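Local coordinates for bifunctional purine biosynthetic protein ADE5,7 (PDB 7LVO), which catalyses, as the N-terminal GAR synthetase part of a bifunctional enzyme, the ATP-dependent joining of phosphoribosylamine and glycine in de novo purine biosynthesis, at residues Ser237-Ala245 / Pro256-Ile264; Thr273-Pro281 / Asp338-Leu347. One frame throughout, in Å; residues are numbered along the deposited sequence.

Interaction 1 of 2, residues Ser237-Ala245 / Pro256-Ile264; sequences SGPEISVLA and PAAQDHKRI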
loop_
_atom_site.group_PDB
_atom_site.type_symbol
_atom_site.label_atom_id
_atom_site.label_comp_id
_atom_site.label_asym_id
_atom_site.label_seq_id
_atom_site.Cartn_x
_atom_site.Cartn_y
_atom_site.Cartn_z
ATOM N N SER A 237 -17.498 13.400 0.227
ATOM C CA SER A 237 -18.360 12.269 0.528
ATOM C C SER A 237 -18.449 11.353 -0.684
ATOM O O SER A 237 -18.553 11.820 -1.822
ATOM C CB SER A 237 -19.761 12.743 0.931
ATOM O OG SER A 237 -19.705 13.597 2.060
ATOM N N GLY A 238 -18.422 10.049 -0.430
ATOM C CA GLY A 238 -18.512 9.065 -1.480
ATOM C C GLY A 238 -17.679 7.837 -1.179
ATOM O O GLY A 238 -16.814 7.853 -0.300
ATOM N N PRO A 239 -17.924 6.746 -1.905
ATOM C CA PRO A 239 -17.123 5.535 -1.698
ATOM C C PRO A 239 -15.714 5.704 -2.247
ATOM O O PRO A 239 -15.467 6.488 -3.165
ATOM C CB PRO A 239 -17.899 4.459 -2.466
ATOM C CG PRO A 239 -18.569 5.222 -3.567
ATOM C CD PRO A 239 -18.926 6.574 -2.976
ATOM N N GLU A 240 -14.787 4.948 -1.670
ATOM C CA GLU A 240 -13.388 4.993 -2.050
ATOM C C GLU A 240 -13.015 3.735 -2.822
ATOM O O GLU A 240 -13.574 2.654 -2.597
ATOM C CB GLU A 240 -12.489 5.136 -0.819
ATOM C CG GLU A 240 -12.743 6.394 -0.005
ATOM C CD GLU A 240 -11.787 6.536 1.167
ATOM O OE1 GLU A 240 -10.667 5.983 1.102
ATOM O OE2 GLU A 240 -12.153 7.203 2.154
ATOM N N ILE A 241 -12.071 3.891 -3.746
ATOM C CA ILE A 241 -11.523 2.769 -4.498
ATOM C C ILE A 241 -10.009 2.930 -4.566
ATOM O O ILE A 241 -9.477 4.042 -4.491
ATOM C CB ILE A 241 -12.120 2.657 -5.917
ATOM C CG1 ILE A 241 -11.797 3.902 -6.744
ATOM C CG2 ILE A 241 -13.626 2.438 -5.843
ATOM C CD1 ILE A 241 -12.195 3.786 -8.206
ATOM N N SER A 242 -9.314 1.805 -4.693
ATOM C CA SER A 242 -7.866 1.779 -4.846
ATOM C C SER A 242 -7.529 1.350 -6.269
ATOM O O SER A 242 -8.040 0.331 -6.751
ATOM C CB SER A 242 -7.227 0.825 -3.838
ATOM O OG SER A 242 -7.474 1.241 -2.500
ATOM N N VAL A 243 -6.666 2.119 -6.932
ATOM C CA VAL A 243 -6.201 1.808 -8.280
ATOM C C VAL A 243 -4.684 1.671 -8.221
ATOM O O VAL A 243 -3.973 2.670 -8.086
ATOM C CB VAL A 243 -6.616 2.883 -9.294
ATOM C CG1 VAL A 243 -6.106 2.523 -10.680
ATOM C CG2 VAL A 243 -8.131 3.055 -9.301
ATOM N N LEU A 244 -4.196 0.441 -8.306
ATOM C CA LEU A 244 -2.772 0.150 -8.351
ATOM C C LEU A 244 -2.333 -0.026 -9.799
ATOM O O LEU A 244 -3.005 -0.706 -10.582
ATOM C CB LEU A 244 -2.446 -1.113 -7.551
ATOM C CG LEU A 244 -2.565 -0.987 -6.033
ATOM C CD1 LEU A 244 -4.022 -0.908 -5.602
ATOM C CD2 LEU A 244 -1.853 -2.161 -5.364
ATOM N N ALA A 245 -1.194 0.572 -10.144
ATOM C CA ALA A 245 -0.701 0.558 -11.516
ATOM C C ALA A 245 0.818 0.476 -11.526
ATOM O O ALA A 245 1.486 1.213 -10.797
ATOM C CB ALA A 245 -1.164 1.811 -12.273
ATOM N N PRO A 256 -6.694 -4.387 -11.731
ATOM C CA PRO A 256 -8.126 -4.220 -11.448
ATOM C C PRO A 256 -8.338 -3.372 -10.202
ATOM O O PRO A 256 -7.672 -3.557 -9.181
ATOM C CB PRO A 256 -8.621 -5.657 -11.251
ATOM C CG PRO A 256 -7.663 -6.493 -12.051
ATOM C CD PRO A 256 -6.323 -5.805 -11.924
ATOM N N ALA A 257 -9.276 -2.433 -10.297
ATOM C CA ALA A 257 -9.564 -1.547 -9.181
ATOM C C ALA A 257 -10.007 -2.353 -7.967
ATOM O O ALA A 257 -10.671 -3.383 -8.082
ATOM C CB ALA A 257 -10.647 -0.536 -9.562
ATOM N N ALA A 258 -9.629 -1.871 -6.789
ATOM C CA ALA A 258 -9.930 -2.549 -5.540
ATOM C C ALA A 258 -10.617 -1.591 -4.580
ATOM O O ALA A 258 -10.576 -0.373 -4.748
ATOM C CB ALA A 258 -8.655 -3.113 -4.895
ATOM N N GLN A 259 -11.272 -2.167 -3.569
ATOM C CA GLN A 259 -11.856 -1.412 -2.472
ATOM C C GLN A 259 -11.381 -2.019 -1.158
ATOM O O GLN A 259 -11.333 -3.245 -1.015
ATOM C CB GLN A 259 -13.383 -1.415 -2.524
ATOM C CG GLN A 259 -13.964 -0.453 -3.546
ATOM C CD GLN A 259 -15.470 -0.302 -3.409
ATOM O OE1 GLN A 259 -16.237 -1.114 -3.928
ATOM N NE2 GLN A 259 -15.898 0.737 -2.701
ATOM N N ASP A 260 -11.042 -1.159 -0.203
ATOM C CA ASP A 260 -10.534 -1.565 1.097
ATOM C C ASP A 260 -11.499 -1.137 2.193
ATOM O O ASP A 260 -12.279 -0.195 2.031
ATOM C CB ASP A 260 -9.142 -0.961 1.343
ATOM C CG ASP A 260 -8.570 -1.331 2.696
ATOM O OD1 ASP A 260 -8.641 -2.523 3.072
ATOM O OD2 ASP A 260 -8.044 -0.432 3.384
ATOM N N HIS A 261 -11.445 -1.856 3.314
ATOM C CA HIS A 261 -12.264 -1.566 4.492
ATOM C C HIS A 261 -11.348 -0.983 5.568
ATOM O O HIS A 261 -10.674 -1.723 6.288
ATOM C CB HIS A 261 -12.970 -2.822 4.991
ATOM C CG HIS A 261 -14.018 -3.337 4.062
ATOM N ND1 HIS A 261 -15.352 -3.019 4.198
ATOM C CD2 HIS A 261 -13.932 -4.147 2.983
ATOM C CE1 HIS A 261 -16.042 -3.615 3.243
ATOM N NE2 HIS A 261 -15.205 -4.303 2.492
ATOM N N LYS A 262 -11.342 0.346 5.678
ATOM C CA LYS A 262 -10.425 1.005 6.600
ATOM C C LYS A 262 -10.870 0.837 8.049
ATOM O O LYS A 262 -10.033 0.712 8.948
ATOM C CB LYS A 262 -10.311 2.491 6.252
ATOM C CG LYS A 262 -9.653 2.778 4.914
ATOM C CD LYS A 262 -9.633 4.278 4.620
ATOM C CE LYS A 262 -8.874 4.586 3.335
ATOM N NZ LYS A 262 -8.839 6.049 3.038
ATOM N N ARG A 263 -12.176 0.831 8.294
ATOM C CA ARG A 263 -12.687 0.853 9.660
ATOM C C ARG A 263 -12.730 -0.549 10.264
ATOM O O ARG A 263 -12.873 -1.553 9.560
ATOM C CB ARG A 263 -14.079 1.484 9.692
ATOM C CG ARG A 263 -14.076 2.982 9.411
ATOM C CD ARG A 263 -15.474 3.505 9.118
ATOM N NE ARG A 263 -15.490 4.953 8.944
ATOM C CZ ARG A 263 -15.682 5.824 9.927
ATOM N NH1 ARG A 263 -15.877 5.428 11.175
ATOM N NH2 ARG A 263 -15.680 7.125 9.651
ATOM N N ILE A 264 -12.618 -0.601 11.594
ATOM C CA ILE A 264 -12.520 -1.884 12.283
ATOM C C ILE A 264 -13.894 -2.508 12.480
ATOM O O ILE A 264 -14.041 -3.732 12.418
ATOM C CB ILE A 264 -11.785 -1.694 13.622
ATOM C CG1 ILE A 264 -11.491 -3.043 14.280
ATOM C CG2 ILE A 264 -12.614 -0.834 14.577
ATOM C CD1 ILE A 264 -10.467 -3.880 13.542
HETATM O O HOH W 1 -10.455 1.583 -1.295
#

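Interaction 2 of 2, residues Thr273-Pro281 / Asp338-Leu347; sequences TGGMGAYAP and DPETQALMLL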
loop_
_atom_site.group_PDB
_atom_site.type_symbol
_atom_site.label_atom_id
_atom_site.label_comp_id
_atom_site.label_asym_id
_atom_site.label_seq_id
_atom_site.Cartn_x
_atom_site.Cartn_y
_atom_site.Cartn_z
ATOM N N THR A 273 -8.265 1.845 10.525
ATOM C CA THR A 273 -7.127 0.942 10.576
ATOM C C THR A 273 -6.330 1.076 9.285
ATOM O O THR A 273 -6.667 1.866 8.399
ATOM C CB THR A 273 -7.571 -0.519 10.771
ATOM O OG1 THR A 273 -8.187 -1.008 9.562
ATOM C CG2 THR A 273 -8.552 -0.631 11.917
ATOM N N GLY A 274 -5.266 0.285 9.176
ATOM C CA GLY A 274 -4.517 0.193 7.943
ATOM C C GLY A 274 -5.184 -0.614 6.858
ATOM O O GLY A 274 -4.666 -0.685 5.741
ATOM N N GLY A 275 -6.331 -1.224 7.160
ATOM C CA GLY A 275 -7.048 -2.035 6.197
ATOM C C GLY A 275 -7.424 -3.393 6.751
ATOM O O GLY A 275 -6.546 -4.212 7.038
ATOM N N MET A 276 -8.725 -3.637 6.918
ATOM C CA MET A 276 -9.220 -4.900 7.451
ATOM C C MET A 276 -9.658 -5.874 6.365
ATOM O O MET A 276 -10.078 -6.985 6.682
ATOM C CB MET A 276 -10.389 -4.650 8.409
ATOM C CG MET A 276 -9.996 -3.968 9.718
ATOM S SD MET A 276 -8.808 -4.925 10.676
ATOM C CE MET A 276 -9.714 -6.450 10.951
ATOM N N GLY A 277 -9.567 -5.490 5.098
ATOM C CA GLY A 277 -9.942 -6.381 4.020
ATOM C C GLY A 277 -10.175 -5.653 2.714
ATOM O O GLY A 277 -10.527 -4.472 2.712
ATOM N N ALA A 278 -9.984 -6.346 1.594
ATOM C CA ALA A 278 -10.136 -5.728 0.283
ATOM C C ALA A 278 -10.654 -6.757 -0.712
ATOM O O ALA A 278 -10.625 -7.967 -0.470
ATOM C CB ALA A 278 -8.809 -5.131 -0.207
ATOM N N TYR A 279 -11.139 -6.256 -1.839
ATOM C CA TYR A 279 -11.663 -7.105 -2.898
ATOM C C TYR A 279 -11.449 -6.399 -4.230
ATOM O O TYR A 279 -11.332 -5.170 -4.294
ATOM C CB TYR A 279 -13.148 -7.432 -2.687
ATOM C CG TYR A 279 -14.030 -6.218 -2.492
ATOM C CD1 TYR A 279 -14.168 -5.630 -1.246
ATOM C CD2 TYR A 279 -14.715 -5.654 -3.561
ATOM C CE1 TYR A 279 -14.969 -4.520 -1.059
ATOM C CE2 TYR A 279 -15.518 -4.539 -3.387
ATOM C CZ TYR A 279 -15.640 -3.980 -2.131
ATOM O OH TYR A 279 -16.432 -2.869 -1.942
ATOM N N ALA A 280 -11.398 -7.198 -5.299
ATOM C CA ALA A 280 -11.169 -6.674 -6.641
ATOM C C ALA A 280 -11.578 -7.735 -7.643
ATOM O O ALA A 280 -11.481 -8.929 -7.342
ATOM C CB ALA A 280 -9.690 -6.289 -6.840
ATOM N N PRO A 281 -12.049 -7.339 -8.840
ATOM C CA PRO A 281 -12.309 -5.950 -9.244
ATOM C C PRO A 281 -13.513 -5.361 -8.515
ATOM O O PRO A 281 -14.512 -6.034 -8.356
ATOM C CB PRO A 281 -12.591 -6.055 -10.753
ATOM C CG PRO A 281 -12.078 -7.391 -11.162
ATOM C CD PRO A 281 -12.222 -8.280 -9.960
ATOM N N ASP A 338 -1.672 -2.579 1.319
ATOM C CA ASP A 338 -1.964 -3.680 2.227
ATOM C C ASP A 338 -3.321 -3.399 2.859
ATOM O O ASP A 338 -3.501 -2.330 3.477
ATOM C CB ASP A 338 -0.872 -3.809 3.288
ATOM C CG ASP A 338 -0.967 -5.104 4.072
ATOM O OD1 ASP A 338 -2.060 -5.436 4.542
ATOM O OD2 ASP A 338 0.064 -5.801 4.191
ATOM N N PRO A 339 -4.300 -4.314 2.756
ATOM C CA PRO A 339 -4.234 -5.659 2.174
ATOM C C PRO A 339 -4.685 -5.780 0.717
ATOM O O PRO A 339 -5.074 -6.867 0.308
ATOM C CB PRO A 339 -5.185 -6.453 3.079
ATOM C CG PRO A 339 -6.274 -5.441 3.375
ATOM C CD PRO A 339 -5.588 -4.082 3.441
ATOM N N GLU A 340 -4.608 -4.696 -0.056
ATOM C CA GLU A 340 -5.014 -4.776 -1.460
ATOM C C GLU A 340 -4.139 -5.762 -2.228
ATOM O O GLU A 340 -4.620 -6.471 -3.120
ATOM C CB GLU A 340 -4.943 -3.392 -2.114
ATOM C CG GLU A 340 -6.037 -2.434 -1.703
ATOM C CD GLU A 340 -5.627 -1.529 -0.567
ATOM O OE1 GLU A 340 -4.575 -1.791 0.052
ATOM O OE2 GLU A 340 -6.353 -0.557 -0.296
ATOM N N THR A 341 -2.845 -5.812 -1.904
ATOM C CA THR A 341 -1.932 -6.685 -2.634
ATOM C C THR A 341 -2.287 -8.148 -2.436
ATOM O O THR A 341 -2.254 -8.937 -3.392
ATOM C CB THR A 341 -0.493 -6.421 -2.192
ATOM O OG1 THR A 341 -0.146 -5.065 -2.485
ATOM C CG2 THR A 341 0.481 -7.355 -2.902
ATOM N N GLN A 342 -2.639 -8.534 -1.204
ATOM C CA GLN A 342 -2.951 -9.938 -0.940
ATOM C C GLN A 342 -4.077 -10.445 -1.829
ATOM O O GLN A 342 -4.083 -11.619 -2.219
ATOM C CB GLN A 342 -3.328 -10.130 0.529
ATOM C CG GLN A 342 -2.170 -9.902 1.509
ATOM C CD GLN A 342 -2.065 -8.463 1.986
ATOM O OE1 GLN A 342 -1.956 -7.527 1.186
ATOM N NE2 GLN A 342 -2.101 -8.280 3.302
ATOM N N ALA A 343 -5.035 -9.582 -2.165
ATOM C CA ALA A 343 -6.116 -10.001 -3.053
ATOM C C ALA A 343 -5.714 -9.901 -4.520
ATOM O O ALA A 343 -6.017 -10.804 -5.303
ATOM C CB ALA A 343 -7.366 -9.163 -2.790
ATOM N N LEU A 344 -5.014 -8.826 -4.895
ATOM C CA LEU A 344 -4.684 -8.604 -6.302
ATOM C C LEU A 344 -3.696 -9.644 -6.818
ATOM O O LEU A 344 -3.769 -10.051 -7.986
ATOM C CB LEU A 344 -4.126 -7.204 -6.493
ATOM C CG LEU A 344 -5.120 -6.049 -6.372
ATOM C CD1 LEU A 344 -4.405 -4.700 -6.296
ATOM C CD2 LEU A 344 -6.100 -6.065 -7.526
ATOM N N MET A 345 -2.757 -10.075 -5.972
ATOM C CA MET A 345 -1.805 -11.097 -6.387
ATOM C C MET A 345 -2.522 -12.366 -6.836
ATOM O O MET A 345 -2.000 -13.117 -7.670
ATOM C CB MET A 345 -0.838 -11.419 -5.253
ATOM C CG MET A 345 0.167 -10.307 -4.932
ATOM S SD MET A 345 1.280 -9.923 -6.298
ATOM C CE MET A 345 0.477 -8.496 -7.009
ATOM N N LEU A 346 -3.707 -12.630 -6.288
ATOM C CA LEU A 346 -4.476 -13.806 -6.676
ATOM C C LEU A 346 -5.213 -13.630 -7.996
ATOM O O LEU A 346 -5.819 -14.593 -8.473
ATOM C CB LEU A 346 -5.471 -14.163 -5.576
ATOM C CG LEU A 346 -4.924 -14.979 -4.414
ATOM C CD1 LEU A 346 -3.616 -14.412 -3.898
ATOM C CD2 LEU A 346 -5.952 -15.061 -3.296
ATOM N N LEU A 347 -5.179 -12.441 -8.594
ATOM C CA LEU A 347 -5.812 -12.201 -9.885
ATOM C C LEU A 347 -4.816 -12.170 -11.036
ATOM O O LEU A 347 -5.231 -12.054 -12.193
ATOM C CB LEU A 347 -6.605 -10.891 -9.859
ATOM C CG LEU A 347 -7.846 -10.867 -8.969
ATOM C CD1 LEU A 347 -8.536 -9.507 -9.061
ATOM C CD2 LEU A 347 -8.816 -11.974 -9.332
#

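Interaction 1 of 2, residues Ser237-Ala245 / Pro256-Ile264
Ser242 and Ala258 form a single antiparallel bridge, a hydrogen-bonded pair that ties strand 240-248 of the ATP-grasp domain to the chain entering strand 259-263. Ala258 N reaches Ser242 O at 2.7 Å, and Ser242 N returns a bond to Ala258 O. Beyond this one bridge the segments diverge, with end-to-end directions 125° apart, and further contact is made by side chains. Gln259 carries its CG anti to its carbonyl carbon (chi1 -78°) and lays its extended chain across Ile241, Gln259 CG to Ile241 CG2 at 3.7 Å. That course brings Gln259 NE2 to the backbone O of Glu240 at 3.0 Å, in a bent bond (147° at the hydrogen) whose donor is tilted from the carbonyl plane. The amide oxygen of Gln259 bonds Tyr279 OH, so both ends of the group fix its rotation. Farther along, the extended chains of Glu240 and Lys262 cross at about a right angle to form a salt bridge. The side chain of Lys262 lies about 5 Å from that of Glu331, a predicted magnesium ligand, and Ser237-Ser242 fall in the predicted ATP-binding region. Ser242 OG, bonded to Glu340 OE2, shares a water with Asp260 N, which donates to it over 3.0 Å. At the salt bridge, Lys262 NZ takes the syn lone pair of Glu240 OE1 at 2.7 Å.

Interaction 2 of 2, residues Thr273-Pro281 / Asp338-Leu347
Leu344 and Leu347 both hold CG anti to the carbonyl carbon (chi1 -72° and -68°), which directs each branch toward the strand, where the two meet Ala280 with different methyls. CD2 of Leu344 meets Ala280 CB at 3.7 Å. CD1 of Leu347 lies 4.1 Å from Ala280 CB and also packs on the Ala280 carbonyl; the leucine then passes obliquely by Pro281, whose CD is 4.0 Å from Leu347 CD1. The pattern is a short strand, 277-280, laid on a helix, 340-344: the axes approach to 7.3 Å and run in broadly similar directions, crossing at -38°. Ala278 and Ala280 point their CB atoms at the helix, whereas Tyr279 between them points away, as strand alternation predicts. Small methyls allow close approach, and Ala278 CB sits 4.0 Å from Glu340 CA, against the first turn.

Ahead of that turn, the ring of Pro339, which follows a cis peptide, presses CG and CD on the glycine backbone. Pro339 CD is 3.7 Å from Gly275 CA, and Pro339 CG 3.7 Å from Gly277 N. The start of the helix is braced by Gln342, whose NE2 gives a nearly straight bond of 3.1 Å to Asp338 OD1, arriving from above the carboxylate plane; Asp338 OD2 accepts from Arg48 N. Around the contact, strand 377-384 pairs with strand 277-280 and sends Val382 to Pro339 and Ala378 to Leu347, while helix 47-56 packs on Thr341, Gln342 and Met345.

How the interactions relate
Both segments of interaction 1 precede those of interaction 2 along the chain, and the centres of the two contacts are about 9 Å apart. They meet through strands 259-263 and 277-280, neighbours in one antiparallel sheet, where Lys262 O probably bonds Thr273 OG1 (2.6 Å) and Gln259 O packs on Ala278 CB. Interaction 1 ties the edge of this sheet to strand 240-248, which belongs to a different antiparallel sheet together with 315-323 and 326-333; interaction 2 sets helix 340-344 against the sheet's next strand. Together they join two sheets and a helix within the ATP-grasp region, close to the predicted magnesium ligands Glu331 and Asn333.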